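Local atomic coordinates of Crh-like protein 5 (Neosartorya fumigata, PDB entry 6IBU), a protein that cuts chitin and transfers it to 1,6-beta-glucan or to another chitin chain, cross-linking polysaccharides of the fungal cell wall and septa. Residues 99-104 with 151-156; 106-111 with 134-139; 111-116 with 126-131; 181-186 with 214-219. All coordinates share one frame; numbering follows the deposited sequence.

Contact 1 of 4, residues 99-104 with 151-156; sequences VDWEVL and VTWSID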
loop_
_atom_site.group_PDB
_atom_site.type_symbol
_atom_site.label_atom_id
_atom_site.label_comp_id
_atom_site.label_asym_id
_atom_site.label_seq_id
_atom_site.Cartn_x
_atom_site.Cartn_y
_atom_site.Cartn_z
ATOM N N VAL A 99 -4.359 2.364 -4.129
ATOM C CA VAL A 99 -3.366 3.463 -4.145
ATOM C C VAL A 99 -2.096 2.880 -3.538
ATOM O O VAL A 99 -2.195 2.220 -2.484
ATOM C CB VAL A 99 -3.871 4.675 -3.345
ATOM C CG1 VAL A 99 -2.815 5.751 -3.265
ATOM C CG2 VAL A 99 -5.164 5.216 -3.930
ATOM N N ASP A 100 -0.946 3.118 -4.149
ATOM C CA ASP A 100 0.285 2.516 -3.613
ATOM C C ASP A 100 1.514 3.378 -3.883
ATOM O O ASP A 100 1.480 4.304 -4.743
ATOM C CB ASP A 100 0.463 1.080 -4.095
ATOM C CG ASP A 100 0.801 0.947 -5.554
ATOM O OD1 ASP A 100 1.930 1.290 -5.920
ATOM O OD2 ASP A 100 -0.062 0.442 -6.326
ATOM N N TRP A 101 2.533 3.068 -3.083
ATOM C CA TRP A 101 3.949 3.449 -3.260
ATOM C C TRP A 101 4.721 2.177 -3.602
ATOM O O TRP A 101 4.416 1.143 -3.009
ATOM C CB TRP A 101 4.493 4.075 -1.973
ATOM C CG TRP A 101 3.824 5.298 -1.429
ATOM C CD1 TRP A 101 2.900 5.364 -0.433
ATOM C CD2 TRP A 101 4.153 6.662 -1.743
ATOM N NE1 TRP A 101 2.585 6.661 -0.143
ATOM C CE2 TRP A 101 3.353 7.488 -0.923
ATOM C CE3 TRP A 101 5.014 7.264 -2.660
ATOM C CZ2 TRP A 101 3.410 8.884 -0.990
ATOM C CZ3 TRP A 101 5.075 8.637 -2.727
ATOM C CH2 TRP A 101 4.292 9.433 -1.892
ATOM N N GLU A 102 5.648 2.227 -4.553
ATOM C CA GLU A 102 6.591 1.108 -4.806
ATOM C C GLU A 102 8.007 1.674 -4.814
ATOM O O GLU A 102 8.261 2.569 -5.594
ATOM C CB GLU A 102 6.306 0.417 -6.136
ATOM C CG GLU A 102 4.866 -0.036 -6.310
ATOM C CD GLU A 102 4.457 -1.163 -5.375
ATOM O OE1 GLU A 102 5.265 -2.068 -5.133
ATOM O OE2 GLU A 102 3.336 -1.117 -4.863
ATOM N N VAL A 103 8.903 1.173 -3.974
ATOM C CA VAL A 103 10.353 1.454 -4.128
ATOM C C VAL A 103 11.023 0.220 -4.749
ATOM O O VAL A 103 10.652 -0.904 -4.423
ATOM C CB VAL A 103 11.000 1.868 -2.792
ATOM C CG1 VAL A 103 12.483 2.116 -2.957
ATOM C CG2 VAL A 103 10.336 3.101 -2.210
ATOM N N LEU A 104 11.979 0.442 -5.644
ATOM C CA LEU A 104 12.788 -0.641 -6.255
ATOM C C LEU A 104 14.176 -0.545 -5.641
ATOM O O LEU A 104 14.686 0.585 -5.553
ATOM C CB LEU A 104 12.805 -0.452 -7.767
ATOM C CG LEU A 104 11.415 -0.390 -8.400
ATOM C CD1 LEU A 104 11.544 -0.104 -9.876
ATOM C CD2 LEU A 104 10.616 -1.677 -8.171
ATOM N N VAL A 151 -6.889 12.061 -4.541
ATOM C CA VAL A 151 -5.800 11.340 -3.843
ATOM C C VAL A 151 -4.528 12.176 -3.972
ATOM O O VAL A 151 -4.154 12.538 -5.084
ATOM C CB VAL A 151 -5.612 9.941 -4.439
ATOM C CG1 VAL A 151 -4.334 9.292 -3.924
ATOM C CG2 VAL A 151 -6.829 9.081 -4.158
ATOM N N THR A 152 -3.868 12.453 -2.860
ATOM C CA THR A 152 -2.615 13.227 -2.852
ATOM C C THR A 152 -1.529 12.345 -2.270
ATOM O O THR A 152 -1.754 11.784 -1.207
ATOM C CB THR A 152 -2.779 14.544 -2.097
ATOM O OG1 THR A 152 -3.883 15.226 -2.687
ATOM C CG2 THR A 152 -1.523 15.382 -2.163
ATOM N N TRP A 153 -0.419 12.210 -2.973
ATOM C CA TRP A 153 0.797 11.534 -2.462
ATOM C C TRP A 153 1.730 12.620 -1.945
ATOM O O TRP A 153 1.938 13.583 -2.662
ATOM C CB TRP A 153 1.510 10.742 -3.564
ATOM C CG TRP A 153 0.859 9.482 -4.043
ATOM C CD1 TRP A 153 1.236 8.206 -3.752
ATOM C CD2 TRP A 153 -0.221 9.372 -4.986
ATOM N NE1 TRP A 153 0.451 7.315 -4.439
ATOM C CE2 TRP A 153 -0.450 8.000 -5.198
ATOM C CE3 TRP A 153 -1.039 10.295 -5.638
ATOM C CZ2 TRP A 153 -1.448 7.533 -6.048
ATOM C CZ3 TRP A 153 -2.011 9.835 -6.499
ATOM C CH2 TRP A 153 -2.213 8.468 -6.695
ATOM N N SER A 154 2.297 12.436 -0.771
ATOM C CA SER A 154 3.304 13.352 -0.183
ATOM C C SER A 154 4.497 12.566 0.347
ATOM O O SER A 154 4.302 11.456 0.868
ATOM C CB SER A 154 2.705 14.156 0.911
ATOM O OG SER A 154 1.946 15.195 0.336
ATOM N N ILE A 155 5.682 13.160 0.240
ATOM C CA ILE A 155 6.931 12.600 0.835
ATOM C C ILE A 155 7.530 13.683 1.719
ATOM O O ILE A 155 7.820 14.775 1.186
ATOM C CB ILE A 155 7.912 12.140 -0.256
ATOM C CG1 ILE A 155 7.246 11.133 -1.197
ATOM C CG2 ILE A 155 9.175 11.618 0.405
ATOM C CD1 ILE A 155 8.155 10.581 -2.267
ATOM N N ASP A 156 7.673 13.401 3.014
ATOM C CA ASP A 156 8.285 14.348 3.979
ATOM C C ASP A 156 7.544 15.679 3.911
ATOM O O ASP A 156 8.190 16.720 3.967
ATOM C CB ASP A 156 9.779 14.484 3.691
ATOM C CG ASP A 156 10.512 13.151 3.733
ATOM O OD1 ASP A 156 9.992 12.204 4.384
ATOM O OD2 ASP A 156 11.602 13.070 3.100
#
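V99 and V151 meet tip to tip, CG1 to CG1 at 3.9 Å, across the interior of the beta-sandwich (jelly roll) of glycosyl hydrolase family 16. Their strands belong to different sheets, with short axes 9.4 Å apart and inclined at 23°, a gap that side chains must fill. The same V99 methyl, placed anti to the backbone N, also touches W153 obliquely, 3.6 Å from CZ2; compact and branched, valine can serve both neighbours. D100 contributes its backbone: W153 NE1 donates to D100 O at 3.2 Å (156° at the hydrogen), standing above the carbonyl plane. The bond gives a buried indole N-H an acceptor and restrains the turn of the ring. The carboxylate of D100 leaves on the other side of the sheet, among E98 and E102, probably the nucleophile and the proton donor; E102 also binds chitin. The three acids form the ExDxE signature of the family, with V99 and W101 interleaved on the core side. W101 makes a T-shaped pair with W153, whose edge points at the W101 face with the planes at 87° and the centroid of the W101 six-membered ring 4.7 Å from that of the W153 five-membered ring. The indoles slide past each other in opposite directions, and together they are large enough to bridge the sheets. Y142 adds a further edge-to-face partner for W101, and R161 a cation-pi contact for W153. At the far end of the W101 indole, CH2 lies 3.5 Å from I155 CG1, and CZ2 comes within 3.3 Å of S154 O.

Contact 2 of 4, residues 106-111 with 134-139; sequences GDTTQV and TPQETF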
loop_
_atom_site.group_PDB
_atom_site.type_symbol
_atom_site.label_atom_id
_atom_site.label_comp_id
_atom_site.label_asym_id
_atom_site.label_seq_id
_atom_site.Cartn_x
_atom_site.Cartn_y
_atom_site.Cartn_z
ATOM N N GLY A 106 17.242 -1.215 -6.567
ATOM C CA GLY A 106 18.393 -0.707 -7.341
ATOM C C GLY A 106 18.167 0.696 -7.856
ATOM O O GLY A 106 19.114 1.282 -8.429
ATOM N N ASP A 107 16.959 1.244 -7.701
ATOM C CA ASP A 107 16.642 2.626 -8.147
ATOM C C ASP A 107 16.709 3.523 -6.909
ATOM O O ASP A 107 15.727 3.562 -6.160
ATOM C CB ASP A 107 15.306 2.663 -8.888
ATOM C CG ASP A 107 14.866 4.048 -9.329
ATOM O OD1 ASP A 107 15.535 5.036 -8.946
ATOM O OD2 ASP A 107 13.881 4.133 -10.081
ATOM N N THR A 108 17.836 4.205 -6.690
ATOM C CA THR A 108 18.144 4.897 -5.416
ATOM C C THR A 108 17.687 6.354 -5.446
ATOM O O THR A 108 18.115 7.090 -4.558
ATOM C CB THR A 108 19.636 4.832 -5.127
ATOM O OG1 THR A 108 20.252 5.523 -6.213
ATOM C CG2 THR A 108 20.135 3.412 -5.038
ATOM N N THR A 109 16.897 6.770 -6.434
ATOM C CA THR A 109 16.620 8.204 -6.700
ATOM C C THR A 109 15.125 8.454 -6.857
ATOM O O THR A 109 14.761 9.621 -7.047
ATOM C CB THR A 109 17.312 8.690 -7.974
ATOM O OG1 THR A 109 17.020 7.770 -9.033
ATOM C CG2 THR A 109 18.799 8.863 -7.764
ATOM N N GLN A 110 14.302 7.410 -6.856
ATOM C CA GLN A 110 12.854 7.567 -7.100
ATOM C C GLN A 110 12.041 6.592 -6.237
ATOM O O GLN A 110 12.596 5.606 -5.680
ATOM C CB GLN A 110 12.496 7.336 -8.559
ATOM C CG GLN A 110 13.486 7.891 -9.573
ATOM C CD GLN A 110 13.090 7.442 -10.968
ATOM O OE1 GLN A 110 12.635 8.227 -11.789
ATOM N NE2 GLN A 110 13.189 6.152 -11.225
ATOM N N VAL A 111 10.756 6.906 -6.123
ATOM C CA VAL A 111 9.680 5.971 -5.702
ATOM C C VAL A 111 8.607 6.051 -6.782
ATOM O O VAL A 111 8.444 7.108 -7.391
ATOM C CB VAL A 111 9.115 6.309 -4.310
ATOM C CG1 VAL A 111 10.159 6.110 -3.233
ATOM C CG2 VAL A 111 8.567 7.725 -4.251
ATOM N N THR A 134 17.726 8.641 -1.814
ATOM C CA THR A 134 18.186 7.344 -1.269
ATOM C C THR A 134 17.108 6.701 -0.394
ATOM O O THR A 134 17.338 6.500 0.796
ATOM C CB THR A 134 19.517 7.521 -0.518
ATOM O OG1 THR A 134 19.322 8.391 0.606
ATOM C CG2 THR A 134 20.629 8.041 -1.406
ATOM N N PRO A 135 15.962 6.261 -0.963
ATOM C CA PRO A 135 14.906 5.642 -0.168
ATOM C C PRO A 135 15.325 4.336 0.521
ATOM O O PRO A 135 14.740 4.029 1.514
ATOM C CB PRO A 135 13.772 5.390 -1.164
ATOM C CG PRO A 135 14.419 5.412 -2.516
ATOM C CD PRO A 135 15.627 6.323 -2.394
ATOM N N GLN A 136 16.367 3.657 0.049
ATOM C CA GLN A 136 16.906 2.417 0.670
ATOM C C GLN A 136 17.851 2.772 1.828
ATOM O O GLN A 136 18.164 1.894 2.578
ATOM C CB GLN A 136 17.689 1.587 -0.348
ATOM C CG GLN A 136 16.936 1.295 -1.628
ATOM C CD GLN A 136 16.863 2.407 -2.651
ATOM O OE1 GLN A 136 17.497 3.448 -2.519
ATOM N NE2 GLN A 136 16.047 2.192 -3.674
ATOM N N GLU A 137 18.309 4.005 1.975
ATOM C CA GLU A 137 19.399 4.277 2.937
ATOM C C GLU A 137 18.911 5.171 4.056
ATOM O O GLU A 137 19.579 5.312 5.064
ATOM C CB GLU A 137 20.610 4.853 2.204
ATOM C CG GLU A 137 21.897 4.058 2.450
ATOM C CD GLU A 137 22.559 3.340 1.267
ATOM O OE1 GLU A 137 22.024 3.415 0.125
ATOM O OE2 GLU A 137 23.640 2.713 1.487
ATOM N N THR A 138 17.720 5.670 3.932
ATOM C CA THR A 138 17.240 6.612 4.954
ATOM C C THR A 138 15.736 6.437 5.097
ATOM O O THR A 138 15.169 5.994 4.150
ATOM C CB THR A 138 17.496 8.030 4.480
ATOM O OG1 THR A 138 17.189 8.940 5.531
ATOM C CG2 THR A 138 16.624 8.350 3.299
ATOM N N PHE A 139 15.095 6.769 6.217
ATOM C CA PHE A 139 13.612 6.748 6.391
ATOM C C PHE A 139 13.016 7.981 5.717
ATOM O O PHE A 139 13.654 9.031 5.720
ATOM C CB PHE A 139 13.260 6.703 7.874
ATOM C CG PHE A 139 13.420 5.314 8.421
ATOM C CD1 PHE A 139 12.378 4.418 8.305
ATOM C CD2 PHE A 139 14.619 4.891 8.973
ATOM C CE1 PHE A 139 12.503 3.130 8.790
ATOM C CE2 PHE A 139 14.744 3.599 9.462
ATOM C CZ PHE A 139 13.685 2.724 9.374
#
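Q136 reaches over to the 106-109 turn and gives NE2 to D107 O at 2.9 Å, the N-H...O angle being 156°. The acceptor lies in the plane of the glutamine amide, whereas the donor stands well above the plane of the D107 carbonyl. The other branch of the amide, OE1, sits 3.3 Å from T108 CA, where the side chains of T108 and Q136 cross at about a right angle. P135 fills the space beside them: its CD rests 3.4 Å from T108 O and its CG 3.7 Å from Q110 O, while CB approaches V111 CG1 more loosely, at 4.2 Å. T108 O is also met by T134 CA in a C-H...O contact of 3.3 Å. Behind this first shell, the bend of the Q136 chain at chi2 (79°) brings CD back toward the turn, and NE2 makes a second, weak bond to L104 O, so that one amide nitrogen serves two carbonyls. Within the turn, D107 OD1 accepts T109 OG1 at 3.1 Å and, weakly, T109 N; the latter closes an Asx turn, for which a short carboxylate is well suited. Further out, a backbone hydrogen bond joins P135, through its carbonyl, to A79, and V103 packs on both P135 and Q136. T134 O accepts E137 N at 2.9 Å, with P135 and Q136 in the two central positions, and the fixed phi of proline fits the first of these. The arrangement is a proline-containing type I beta turn set against the turn that links strands 98-105 and 110-116 of the family 16 jelly roll.

Contact 3 of 4, residues 111-116 with 126-131; sequences VQTNYF and RGTYVP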
loop_
_atom_site.group_PDB
_atom_site.type_symbol
_atom_site.label_atom_id
_atom_site.label_comp_id
_atom_site.label_asym_id
_atom_site.label_seq_id
_atom_site.Cartn_x
_atom_site.Cartn_y
_atom_site.Cartn_z
ATOM N N VAL A 111 10.756 6.906 -6.123
ATOM C CA VAL A 111 9.680 5.971 -5.702
ATOM C C VAL A 111 8.607 6.051 -6.782
ATOM O O VAL A 111 8.444 7.108 -7.391
ATOM C CB VAL A 111 9.115 6.309 -4.310
ATOM C CG1 VAL A 111 10.159 6.110 -3.233
ATOM C CG2 VAL A 111 8.567 7.725 -4.251
ATOM N N GLN A 112 7.908 4.958 -7.021
ATOM C CA GLN A 112 6.798 4.978 -7.999
ATOM C C GLN A 112 5.493 5.211 -7.239
ATOM O O GLN A 112 5.331 4.676 -6.153
ATOM C CB GLN A 112 6.777 3.713 -8.847
ATOM C CG GLN A 112 5.910 3.913 -10.076
ATOM C CD GLN A 112 5.626 2.646 -10.832
ATOM O OE1 GLN A 112 5.630 2.646 -12.058
ATOM N NE2 GLN A 112 5.379 1.566 -10.114
ATOM N N THR A 113 4.625 6.043 -7.785
ATOM C CA THR A 113 3.249 6.213 -7.272
ATOM C C THR A 113 2.319 5.477 -8.216
ATOM O O THR A 113 2.604 5.374 -9.391
ATOM C CB THR A 113 2.840 7.679 -7.100
ATOM O OG1 THR A 113 2.920 8.359 -8.353
ATOM C CG2 THR A 113 3.643 8.402 -6.035
ATOM N N ASN A 114 1.230 4.969 -7.708
ATOM C CA ASN A 114 0.310 4.203 -8.567
ATOM C C ASN A 114 -1.094 4.164 -7.991
ATOM O O ASN A 114 -1.269 4.336 -6.785
ATOM C CB ASN A 114 0.801 2.779 -8.716
ATOM C CG ASN A 114 0.901 2.415 -10.169
ATOM O OD1 ASN A 114 -0.095 2.376 -10.881
ATOM N ND2 ASN A 114 2.127 2.210 -10.612
ATOM N N TYR A 115 -2.058 3.899 -8.847
ATOM C CA TYR A 115 -3.443 3.651 -8.407
ATOM C C TYR A 115 -4.104 2.771 -9.458
ATOM O O TYR A 115 -3.643 2.754 -10.608
ATOM C CB TYR A 115 -4.174 4.970 -8.174
ATOM C CG TYR A 115 -4.745 5.577 -9.426
ATOM C CD1 TYR A 115 -3.969 6.360 -10.262
ATOM C CD2 TYR A 115 -6.051 5.318 -9.788
ATOM C CE1 TYR A 115 -4.495 6.897 -11.420
ATOM C CE2 TYR A 115 -6.603 5.859 -10.935
ATOM C CZ TYR A 115 -5.820 6.655 -11.743
ATOM O OH TYR A 115 -6.348 7.170 -12.876
ATOM N N PHE A 116 -5.117 2.034 -9.015
ATOM C CA PHE A 116 -6.073 1.262 -9.840
ATOM C C PHE A 116 -7.468 1.639 -9.352
ATOM O O PHE A 116 -7.652 1.858 -8.145
ATOM C CB PHE A 116 -5.828 -0.243 -9.705
ATOM C CG PHE A 116 -4.450 -0.639 -10.163
ATOM C CD1 PHE A 116 -4.195 -0.830 -11.510
ATOM C CD2 PHE A 116 -3.391 -0.735 -9.272
ATOM C CE1 PHE A 116 -2.936 -1.219 -11.944
ATOM C CE2 PHE A 116 -2.116 -1.050 -9.717
ATOM C CZ PHE A 116 -1.890 -1.301 -11.051
ATOM N N ARG A 126 -1.603 5.249 -14.677
ATOM C CA ARG A 126 -1.804 5.043 -13.227
ATOM C C ARG A 126 -0.482 5.298 -12.496
ATOM O O ARG A 126 -0.555 5.726 -11.366
ATOM C CB ARG A 126 -2.325 3.620 -13.013
ATOM C CG ARG A 126 -3.572 3.307 -13.835
ATOM C CD ARG A 126 -4.030 1.864 -13.746
ATOM N NE ARG A 126 -3.319 0.982 -14.673
ATOM C CZ ARG A 126 -2.135 0.409 -14.429
ATOM N NH1 ARG A 126 -1.564 -0.365 -15.337
ATOM N NH2 ARG A 126 -1.530 0.586 -13.266
ATOM N N GLY A 127 0.657 5.093 -13.169
ATOM C CA GLY A 127 2.015 5.098 -12.588
ATOM C C GLY A 127 2.782 6.376 -12.903
ATOM O O GLY A 127 2.800 6.804 -14.066
ATOM N N THR A 128 3.413 6.954 -11.889
ATOM C CA THR A 128 4.272 8.156 -11.958
ATOM C C THR A 128 5.481 7.923 -11.050
ATOM O O THR A 128 5.282 7.584 -9.888
ATOM C CB THR A 128 3.492 9.385 -11.482
ATOM O OG1 THR A 128 2.492 9.688 -12.454
ATOM C CG2 THR A 128 4.371 10.597 -11.251
ATOM N N TYR A 129 6.691 8.148 -11.542
ATOM C CA TYR A 129 7.907 8.143 -10.694
ATOM C C TYR A 129 8.112 9.541 -10.122
ATOM O O TYR A 129 7.901 10.509 -10.843
ATOM C CB TYR A 129 9.123 7.676 -11.485
ATOM C CG TYR A 129 9.047 6.223 -11.853
ATOM C CD1 TYR A 129 8.386 5.830 -13.003
ATOM C CD2 TYR A 129 9.587 5.240 -11.037
ATOM C CE1 TYR A 129 8.310 4.500 -13.372
ATOM C CE2 TYR A 129 9.518 3.906 -11.387
ATOM C CZ TYR A 129 8.882 3.540 -12.559
ATOM O OH TYR A 129 8.799 2.229 -12.924
ATOM N N VAL A 130 8.537 9.631 -8.865
ATOM C CA VAL A 130 8.856 10.940 -8.228
ATOM C C VAL A 130 10.241 10.825 -7.623
ATOM O O VAL A 130 10.571 9.796 -7.066
ATOM C CB VAL A 130 7.781 11.333 -7.195
ATOM C CG1 VAL A 130 6.402 11.245 -7.802
ATOM C CG2 VAL A 130 7.816 10.493 -5.927
ATOM N N PRO A 131 11.075 11.875 -7.681
ATOM C CA PRO A 131 12.416 11.827 -7.104
ATOM C C PRO A 131 12.341 11.752 -5.574
ATOM O O PRO A 131 11.557 12.418 -5.008
ATOM C CB PRO A 131 13.083 13.151 -7.542
ATOM C CG PRO A 131 12.130 13.763 -8.576
ATOM C CD PRO A 131 10.764 13.202 -8.234
#
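T113 grips T128 O twice: its backbone N donates at 2.7 Å, almost straight at 175°, and its OG1 at 2.9 Å. The hydroxyl sits between the backbone N and the carbonyl carbon (chi1 60°), and threonine suits the place by supplying a second donor close to its own N-H; R161 NH1 also bonds to this hydroxyl. T128 N returns a bond to T113 O at 3.1 Å, completing one hydrogen-bonded antiparallel pair. V111 and V130 form the next, joined by V130 N to V111 O at 2.9 Å and V111 N to V130 O at 3.0 Å. Their side chains share the face with the threonines, and CG2 meets CG2 at a tight 3.3 Å. Between them, the non-hydrogen-bonded pair Q112 and Y129 uses the other face: Q112 CG lies over the centre of the tyrosine ring, 3.8 Å from its centroid, a CH-pi contact that suits the aliphatic part of a glutamine. Just before strand 128-131, R126 NH1 bonds to T123 O in the connecting loop. This beta hairpin closes one margin of its sheet, with 128-131 outermost and 110-116 bonded on its other side to strand 98-105, while V111, T113 and V130 face strand 150-155 of the second sheet.

Contact 4 of 4, residues 181-186 with 214-219; sequences LRLGSW and MYVKSV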
loop_
_atom_site.group_PDB
_atom_site.type_symbol
_atom_site.label_atom_id
_atom_site.label_comp_id
_atom_site.label_asym_id
_atom_site.label_seq_id
_atom_site.Cartn_x
_atom_site.Cartn_y
_atom_site.Cartn_z
ATOM N N LEU A 181 -4.620 -1.137 4.709
ATOM C CA LEU A 181 -3.205 -0.818 4.444
ATOM C C LEU A 181 -2.422 -2.131 4.431
ATOM O O LEU A 181 -2.541 -2.902 5.378
ATOM C CB LEU A 181 -2.756 0.161 5.529
ATOM C CG LEU A 181 -1.291 0.572 5.516
ATOM C CD1 LEU A 181 -0.908 1.265 4.213
ATOM C CD2 LEU A 181 -1.023 1.468 6.718
ATOM N N ARG A 182 -1.677 -2.386 3.360
ATOM C CA ARG A 182 -0.789 -3.570 3.230
ATOM C C ARG A 182 0.648 -3.049 3.186
ATOM O O ARG A 182 0.927 -2.094 2.439
ATOM C CB ARG A 182 -1.147 -4.395 1.990
ATOM C CG ARG A 182 -2.649 -4.422 1.709
ATOM C CD ARG A 182 -3.197 -5.554 0.846
ATOM N NE ARG A 182 -2.516 -6.816 1.116
ATOM C CZ ARG A 182 -2.387 -7.812 0.250
ATOM N NH1 ARG A 182 -2.905 -7.714 -0.964
ATOM N NH2 ARG A 182 -1.729 -8.902 0.603
ATOM N N LEU A 183 1.537 -3.595 3.995
ATOM C CA LEU A 183 2.975 -3.255 3.909
ATOM C C LEU A 183 3.716 -4.534 3.564
ATOM O O LEU A 183 3.420 -5.568 4.173
ATOM C CB LEU A 183 3.448 -2.699 5.244
ATOM C CG LEU A 183 2.769 -1.413 5.676
ATOM C CD1 LEU A 183 3.094 -1.106 7.123
ATOM C CD2 LEU A 183 3.197 -0.274 4.765
ATOM N N GLY A 184 4.696 -4.445 2.676
ATOM C CA GLY A 184 5.482 -5.641 2.351
ATOM C C GLY A 184 6.628 -5.378 1.412
ATOM O O GLY A 184 6.653 -4.353 0.721
ATOM N N SER A 185 7.532 -6.340 1.379
ATOM C CA SER A 185 8.654 -6.407 0.423
ATOM C C SER A 185 8.547 -7.747 -0.278
ATOM O O SER A 185 7.972 -8.655 0.297
ATOM C CB SER A 185 9.973 -6.222 1.113
ATOM O OG SER A 185 10.191 -7.286 2.039
ATOM N N TRP A 186 9.077 -7.823 -1.487
ATOM C CA TRP A 186 9.018 -9.026 -2.340
ATOM C C TRP A 186 9.996 -8.863 -3.499
ATOM O O TRP A 186 10.413 -7.744 -3.771
ATOM C CB TRP A 186 7.598 -9.236 -2.851
ATOM C CG TRP A 186 6.992 -8.042 -3.507
ATOM C CD1 TRP A 186 6.524 -6.922 -2.886
ATOM C CD2 TRP A 186 6.708 -7.877 -4.905
ATOM N NE1 TRP A 186 5.987 -6.065 -3.802
ATOM C CE2 TRP A 186 6.069 -6.625 -5.044
ATOM C CE3 TRP A 186 6.900 -8.669 -6.044
ATOM C CZ2 TRP A 186 5.658 -6.132 -6.276
ATOM C CZ3 TRP A 186 6.497 -8.182 -7.268
ATOM C CH2 TRP A 186 5.877 -6.933 -7.377
ATOM N N MET A 214 13.328 -4.141 4.097
ATOM C CA MET A 214 12.548 -2.880 4.192
ATOM C C MET A 214 12.179 -2.699 5.671
ATOM O O MET A 214 11.886 -3.693 6.337
ATOM C CB MET A 214 11.311 -2.981 3.288
ATOM C CG MET A 214 10.070 -2.230 3.767
ATOM S SD MET A 214 8.622 -2.680 2.730
ATOM C CE MET A 214 7.326 -1.861 3.644
ATOM N N TYR A 215 12.244 -1.483 6.178
ATOM C CA TYR A 215 11.864 -1.178 7.583
ATOM C C TYR A 215 10.705 -0.193 7.605
ATOM O O TYR A 215 10.768 0.852 6.952
ATOM C CB TYR A 215 13.042 -0.592 8.357
ATOM C CG TYR A 215 14.215 -1.526 8.471
ATOM C CD1 TYR A 215 15.188 -1.561 7.485
ATOM C CD2 TYR A 215 14.383 -2.338 9.593
ATOM C CE1 TYR A 215 16.289 -2.395 7.591
ATOM C CE2 TYR A 215 15.484 -3.176 9.715
ATOM C CZ TYR A 215 16.436 -3.199 8.707
ATOM O OH TYR A 215 17.516 -4.022 8.775
ATOM N N VAL A 216 9.690 -0.511 8.386
ATOM C CA VAL A 216 8.573 0.434 8.674
ATOM C C VAL A 216 8.622 0.770 10.163
ATOM O O VAL A 216 8.393 -0.114 10.968
ATOM C CB VAL A 216 7.222 -0.162 8.238
ATOM C CG1 VAL A 216 6.069 0.699 8.745
ATOM C CG2 VAL A 216 7.170 -0.341 6.721
ATOM N N LYS A 217 8.941 1.996 10.534
ATOM C CA LYS A 217 9.034 2.275 11.983
ATOM C C LYS A 217 7.696 2.781 12.512
ATOM O O LYS A 217 7.429 2.493 13.681
ATOM C CB LYS A 217 10.274 3.056 12.422
ATOM C CG LYS A 217 10.616 4.360 11.755
ATOM C CD LYS A 217 12.093 4.684 12.011
ATOM C CE LYS A 217 12.330 6.097 12.530
ATOM N NZ LYS A 217 13.583 6.189 13.321
ATOM N N SER A 218 6.839 3.402 11.712
ATOM C CA SER A 218 5.532 3.876 12.229
ATOM C C SER A 218 4.461 3.948 11.142
ATOM O O SER A 218 4.796 4.066 9.942
ATOM C CB SER A 218 5.664 5.187 12.978
ATOM O OG SER A 218 5.834 6.282 12.100
ATOM N N VAL A 219 3.211 3.854 11.594
ATOM C CA VAL A 219 2.000 4.001 10.749
ATOM C C VAL A 219 1.015 4.938 11.444
ATOM O O VAL A 219 0.739 4.733 12.620
ATOM C CB VAL A 219 1.384 2.635 10.445
ATOM C CG1 VAL A 219 -0.029 2.759 9.900
ATOM C CG2 VAL A 219 2.274 1.876 9.486
#
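M214 brings its thioether against the backbone of G184, SD 3.3 Å from G184 O and CE 3.8 Å from G184 N. This is an interface between the two sheets of the GH16 beta-sandwich: strands 181-186 and 214-219 run nearly antiparallel, at 160°, with their axes 7.9 Å apart and no hydrogen bond between them. Beyond CG the methionine is extended, a long unbranched chain able to span the gap and set its sulfur against the G184 peptide. The methyl end continues to L183 CB, 4.3 Å from CE, and S185 CB lies beside SD. L183 points into the core, where CD1 touches V216 CG1 at 3.8 Å and V219 CG2 at 3.9 Å, the leucine and V219 sliding past each other in opposite directions. That two valines three positions apart both face this core is consistent with a break in the alternation at K217, whose psi of -26° departs from strand geometry. The outward residues of 181-186 have another task: R182 and W186 both bind chitin, R182 being salt-bridged to D63 and E92, and W186 NE1 hydrogen-bonded to S88 OG. The apolar layer thus backs a strand that carries part of the substrate cleft. At the start of 181-186, L181 and V219 meet tip to tip, CD2 to CG1 at 3.6 Å.

Overall arrangement
From the N terminus, strand 98-105 opens contact 1; contact 2 begins in the turn at 106, and contact 3 on strand 110-116 at V111, which the two share. The hairpin of contact 3 closes first, at 126-131; contact 2 closes around it at 134-139, and contact 1 around both at 151-156. Contact 4 follows in series, and no loops cross. Contact 3 works within one sheet, contact 2 secures a turn at its end, and contacts 1 and 4 join that sheet to its partner, their centres about 13 Å apart. E102 and W186 approach each other on the cleft side, while F139 touches Y215 and K217 between contacts 2 and 4.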